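Local coordinates for dihydroorotate dehydrogenase (Schistosoma mansoni, PDB 6UY4), which probably catalyses the FMN-dependent oxidation of (S)-dihydroorotate to orotate with a quinone as acceptor, a step of de novo pyrimidine synthesis, at residues 129-137 with 354-362. Residues are numbered along the deposited sequence; the frame is centred on the assembly and turned at random.
Sequences FRWTEKEAV and YTSFVYQGP. With QLA (2-[(4-fluorophenyl)amino]-3-hydroxynaphthalene-1,4-dione), chain B; FMN (flavin mononucleotide), chain G.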
loop_
_atom_site.group_PDB
_atom_site.type_symbol
_atom_site.label_atom_id
_atom_site.label_comp_id
_atom_site.label_asym_id
_atom_site.label_seq_id
_atom_site.Cartn_x
_atom_site.Cartn_y
_atom_site.Cartn_z
ATOM N N PHE A 129 5.579 9.413 -12.616
ATOM C CA PHE A 129 5.062 10.544 -13.375
ATOM C C PHE A 129 3.812 11.084 -12.699
ATOM O O PHE A 129 2.930 10.312 -12.312
ATOM C CB PHE A 129 4.748 10.136 -14.820
ATOM C CG PHE A 129 5.876 9.417 -15.503
ATOM C CD1 PHE A 129 6.879 10.125 -16.142
ATOM C CD2 PHE A 129 5.936 8.033 -15.501
ATOM C CE1 PHE A 129 7.920 9.465 -16.768
ATOM C CE2 PHE A 129 6.974 7.368 -16.125
ATOM C CZ PHE A 129 7.966 8.085 -16.760
ATOM N N ARG A 130 3.739 12.405 -12.562
ATOM C CA ARG A 130 2.584 13.057 -11.961
ATOM C C ARG A 130 1.527 13.345 -13.018
ATOM O O ARG A 130 1.847 13.738 -14.143
ATOM C CB ARG A 130 2.984 14.367 -11.282
ATOM C CG ARG A 130 4.073 14.256 -10.230
ATOM C CD ARG A 130 4.196 15.570 -9.472
ATOM N NE ARG A 130 5.329 15.593 -8.552
ATOM C CZ ARG A 130 6.481 16.206 -8.801
ATOM N NH1 ARG A 130 7.458 16.176 -7.905
ATOM N NH2 ARG A 130 6.655 16.852 -9.947
ATOM N N TRP A 131 0.263 13.155 -12.644
ATOM C CA TRP A 131 -0.886 13.559 -13.455
ATOM C C TRP A 131 -1.705 14.515 -12.596
ATOM O O TRP A 131 -2.756 14.155 -12.063
ATOM C CB TRP A 131 -1.709 12.349 -13.919
ATOM C CG TRP A 131 -2.699 12.674 -15.001
ATOM C CD1 TRP A 131 -2.914 13.891 -15.579
ATOM C CD2 TRP A 131 -3.604 11.763 -15.638
ATOM N NE1 TRP A 131 -3.898 13.796 -16.533
ATOM C CE2 TRP A 131 -4.338 12.499 -16.589
ATOM C CE3 TRP A 131 -3.866 10.397 -15.496
ATOM C CZ2 TRP A 131 -5.316 11.916 -17.394
ATOM C CZ3 TRP A 131 -4.837 9.820 -16.296
ATOM C CH2 TRP A 131 -5.549 10.579 -17.232
ATOM N N THR A 132 -1.207 15.749 -12.466
ATOM C CA THR A 132 -1.799 16.707 -11.538
ATOM C C THR A 132 -3.206 17.119 -11.956
ATOM O O THR A 132 -4.021 17.486 -11.100
ATOM C CB THR A 132 -0.898 17.939 -11.421
ATOM O OG1 THR A 132 0.466 17.521 -11.290
ATOM C CG2 THR A 132 -1.280 18.774 -10.207
ATOM N N GLU A 133 -3.513 17.058 -13.255
ATOM C CA GLU A 133 -4.840 17.450 -13.721
ATOM C C GLU A 133 -5.933 16.578 -13.118
ATOM O O GLU A 133 -7.082 17.019 -12.996
ATOM C CB GLU A 133 -4.897 17.391 -15.249
ATOM N N LYS A 134 -5.601 15.346 -12.733
ATOM C CA LYS A 134 -6.559 14.433 -12.125
ATOM C C LYS A 134 -6.153 14.009 -10.718
ATOM O O LYS A 134 -6.780 13.105 -10.153
ATOM C CB LYS A 134 -6.747 13.194 -13.009
ATOM C CG LYS A 134 -7.214 13.500 -14.424
ATOM N N GLU A 135 -5.135 14.647 -10.139
ATOM C CA GLU A 135 -4.587 14.260 -8.837
ATOM C C GLU A 135 -4.232 12.775 -8.820
ATOM O O GLU A 135 -4.613 12.022 -7.921
ATOM C CB GLU A 135 -5.551 14.610 -7.702
ATOM C CG GLU A 135 -5.814 16.100 -7.537
ATOM C CD GLU A 135 -6.615 16.414 -6.287
ATOM O OE1 GLU A 135 -6.694 15.542 -5.395
ATOM O OE2 GLU A 135 -7.167 17.531 -6.196
ATOM N N ALA A 136 -3.487 12.354 -9.840
ATOM C CA ALA A 136 -3.140 10.957 -10.040
ATOM C C ALA A 136 -1.638 10.817 -10.246
ATOM O O ALA A 136 -0.925 11.789 -10.509
ATOM C CB ALA A 136 -3.896 10.361 -11.234
ATOM N N VAL A 137 -1.162 9.579 -10.116
ATOM C CA VAL A 137 0.243 9.237 -10.314
ATOM C C VAL A 137 0.316 7.929 -11.091
ATOM O O VAL A 137 -0.431 6.986 -10.811
ATOM C CB VAL A 137 1.000 9.119 -8.972
ATOM C CG1 VAL A 137 2.421 8.619 -9.197
ATOM C CG2 VAL A 137 1.023 10.453 -8.241
ATOM N N TYR A 354 -2.029 7.063 -0.496
ATOM C CA TYR A 354 -0.677 7.313 -0.976
ATOM C C TYR A 354 -0.656 8.567 -1.839
ATOM O O TYR A 354 0.035 9.538 -1.520
ATOM C CB TYR A 354 -0.159 6.106 -1.768
ATOM C CG TYR A 354 1.324 6.119 -2.086
ATOM C CD1 TYR A 354 2.156 5.116 -1.616
ATOM C CD2 TYR A 354 1.889 7.122 -2.870
ATOM C CE1 TYR A 354 3.501 5.112 -1.907
ATOM C CE2 TYR A 354 3.238 7.128 -3.160
ATOM C CZ TYR A 354 4.040 6.120 -2.675
ATOM O OH TYR A 354 5.385 6.117 -2.964
ATOM N N THR A 355 -1.412 8.547 -2.939
ATOM C CA THR A 355 -1.354 9.643 -3.900
ATOM C C THR A 355 -1.884 10.939 -3.301
ATOM O O THR A 355 -1.311 12.012 -3.527
ATOM C CB THR A 355 -2.134 9.274 -5.161
ATOM O OG1 THR A 355 -1.586 8.080 -5.731
ATOM C CG2 THR A 355 -2.057 10.396 -6.181
ATOM N N SER A 356 -2.974 10.867 -2.534
ATOM C CA SER A 356 -3.495 12.066 -1.891
ATOM C C SER A 356 -2.508 12.653 -0.894
ATOM O O SER A 356 -2.571 13.854 -0.611
ATOM C CB SER A 356 -4.823 11.766 -1.198
ATOM O OG SER A 356 -4.684 10.702 -0.274
ATOM N N PHE A 357 -1.599 11.839 -0.354
ATOM C CA PHE A 357 -0.535 12.384 0.481
ATOM C C PHE A 357 0.451 13.202 -0.343
ATOM O O PHE A 357 1.066 14.140 0.178
ATOM C CB PHE A 357 0.186 11.254 1.217
ATOM C CG PHE A 357 1.292 11.724 2.120
ATOM C CD1 PHE A 357 2.609 11.700 1.693
ATOM C CD2 PHE A 357 1.015 12.186 3.395
ATOM C CE1 PHE A 357 3.629 12.130 2.519
ATOM C CE2 PHE A 357 2.031 12.616 4.227
ATOM C CZ PHE A 357 3.340 12.588 3.787
ATOM N N VAL A 358 0.611 12.869 -1.625
ATOM C CA VAL A 358 1.492 13.645 -2.492
ATOM C C VAL A 358 0.877 15.005 -2.801
ATOM O O VAL A 358 1.568 16.031 -2.797
ATOM C CB VAL A 358 1.802 12.857 -3.778
ATOM C CG1 VAL A 358 2.529 13.735 -4.784
ATOM C CG2 VAL A 358 2.618 11.615 -3.459
ATOM N N TYR A 359 -0.430 15.038 -3.056
ATOM C CA TYR A 359 -1.108 16.256 -3.480
ATOM C C TYR A 359 -1.695 17.064 -2.330
ATOM O O TYR A 359 -2.106 18.208 -2.549
ATOM C CB TYR A 359 -2.221 15.918 -4.479
ATOM C CG TYR A 359 -1.713 15.423 -5.815
ATOM C CD1 TYR A 359 -1.229 16.311 -6.766
ATOM C CD2 TYR A 359 -1.721 14.070 -6.127
ATOM C CE1 TYR A 359 -0.763 15.867 -7.990
ATOM C CE2 TYR A 359 -1.257 13.616 -7.350
ATOM C CZ TYR A 359 -0.780 14.518 -8.276
ATOM O OH TYR A 359 -0.319 14.072 -9.493
ATOM N N GLN A 360 -1.748 16.513 -1.115
ATOM C CA GLN A 360 -2.293 17.241 0.022
ATOM C C GLN A 360 -1.337 17.364 1.200
ATOM O O GLN A 360 -1.611 18.154 2.110
ATOM C CB GLN A 360 -3.600 16.589 0.503
ATOM C CG GLN A 360 -4.667 16.484 -0.576
ATOM C CD GLN A 360 -6.001 16.014 -0.034
ATOM O OE1 GLN A 360 -6.237 16.039 1.173
ATOM N NE2 GLN A 360 -6.884 15.581 -0.928
ATOM N N GLY A 361 -0.236 16.618 1.217
ATOM C CA GLY A 361 0.768 16.773 2.242
ATOM C C GLY A 361 0.435 16.060 3.538
ATOM O O GLY A 361 -0.482 15.235 3.606
ATOM N N PRO A 362 1.189 16.370 4.592
ATOM C CA PRO A 362 0.987 15.706 5.892
ATOM C C PRO A 362 -0.421 15.849 6.436
ATOM O O PRO A 362 -0.962 14.866 6.969
ATOM C CB PRO A 362 2.014 16.401 6.801
ATOM C CG PRO A 362 3.091 16.820 5.876
ATOM C CD PRO A 362 2.414 17.190 4.580
HETATM C C1 QLA B . 6.425 11.742 -3.295
HETATM O O1 QLA B . 6.602 10.732 -2.635
HETATM C C2 QLA B . 6.662 13.070 -2.651
HETATM O O2 QLA B . 7.137 13.044 -1.414
HETATM C C3 QLA B . 6.367 14.262 -3.353
HETATM O O3 QLA B . 5.922 15.266 -5.472
HETATM C C4 QLA B . 5.933 15.699 -1.371
HETATM C C5 QLA B . 4.885 14.971 -0.825
HETATM C C6 QLA B . 4.464 15.203 0.473
HETATM C C7 QLA B . 5.114 16.154 1.208
HETATM C C8 QLA B . 6.158 16.884 0.713
HETATM C C9 QLA B . 6.574 16.648 -0.588
HETATM C C10 QLA B . 6.036 14.195 -4.820
HETATM C C11 QLA B . 5.814 12.873 -5.437
HETATM C C12 QLA B . 5.409 12.804 -6.763
HETATM C C13 QLA B . 5.189 11.578 -7.357
HETATM C C14 QLA B . 5.371 10.407 -6.631
HETATM C C15 QLA B . 5.774 10.464 -5.313
HETATM C C16 QLA B . 5.995 11.696 -4.706
HETATM F F1 QLA B . 4.704 16.383 2.485
HETATM N N1 QLA B . 6.369 15.444 -2.702
HETATM N N1 FMN G . 2.013 -1.143 -3.351
HETATM C C2 FMN G . 2.669 -2.235 -2.819
HETATM O O2 FMN G . 2.024 -3.177 -2.361
HETATM N N3 FMN G . 4.048 -2.273 -2.797
HETATM C C4 FMN G . 4.779 -1.221 -3.308
HETATM O O4 FMN G . 6.009 -1.256 -3.289
HETATM C C4A FMN G . 4.123 -0.120 -3.846
HETATM N N5 FMN G . 4.848 0.935 -4.360
HETATM C C5A FMN G . 4.196 2.029 -4.889
HETATM C C6 FMN G . 4.934 3.090 -5.403
HETATM C C7 FMN G . 4.285 4.194 -5.941
HETATM C C7M FMN G . 5.087 5.335 -6.496
HETATM C C8 FMN G . 2.895 4.238 -5.964
HETATM C C8M FMN G . 2.191 5.430 -6.544
HETATM C C9 FMN G . 2.158 3.176 -5.451
HETATM C C9A FMN G . 2.805 2.068 -4.910
HETATM N N10 FMN G . 2.079 1.009 -4.394
HETATM C C10 FMN G . 2.736 -0.084 -3.866
HETATM C "C1'" FMN G . 0.579 1.023 -4.408
HETATM C "C2'" FMN G . 0.038 1.705 -3.158
HETATM O "O2'" FMN G . 0.572 1.089 -2.007
HETATM C "C3'" FMN G . -1.481 1.613 -3.104
HETATM O "O3'" FMN G . -1.878 0.270 -3.268
HETATM C "C4'" FMN G . -2.153 2.471 -4.171
HETATM O "O4'" FMN G . -1.303 3.522 -4.577
HETATM C "C5'" FMN G . -3.430 3.054 -3.590
HETATM O "O5'" FMN G . -3.952 4.052 -4.430
HETATM P P FMN G . -4.003 5.564 -3.888
HETATM O O1P FMN G . -4.667 6.417 -4.940
HETATM O O2P FMN G . -4.764 5.631 -2.585
HETATM O O3P FMN G . -2.590 6.048 -3.681
#
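The ring of Tyr-359 lies against the turn of a beta hairpin, with Glu-135 CA over one face in a CH-pi contact, 3.9 Å from the ring centroid and 17° off its normal. In the ring plane, at the edge, come Thr-132 OG1 and Thr-355 CG2, while Thr-132 CG2 and Val-137 CG2 approach obliquely. The turn joining strands 128-131 and 136-139 closes with a G1 beta bulge, in which Glu-135, with positive phi, and Ala-136 together stand opposite the single residue Trp-131. Helix 355-360 follows the last strand of the parallel-stranded barrel of this dihydroorotate dehydrogenase. With CG anti to its carbonyl carbon (chi1 -69°), Tyr-359 extends its phenol to the hairpin, and OH donates to Ala-136 O at 2.6 Å. The C=O...OH angle is 139°, and the donor lies tilted from the carbonyl plane; Trp-131 N reaches the same oxygen from the opposite face, so two donors grip it. Beside the ring edge, Thr-355 CG2 meets Val-137 CG2 at 3.7 Å, the two side chains running antiparallel alongside one another. Thr-355 also binds FMN: its N and OG1 both donate to phosphate oxygen O3P, and OG1 is hydrogen-bonded to Ser-303 as well. The flavin's C8M lies over one face of the Tyr-354 ring. Farther along the helix, the branches of Val-358 pack on the naphthoquinone of the inhibitor QLA, with CG1 3.5 Å from its C11. The contact thus links the two ligand sites. Arg-130, its chain stretched out through CD, presents its guanidinium edge-on, with QLA O3 near the plane of the group; NH1 is also bonded to Val-43 O. Its grip on QLA O3 is a fork, 3.2 Å from NE and 3.0 Å from NH1.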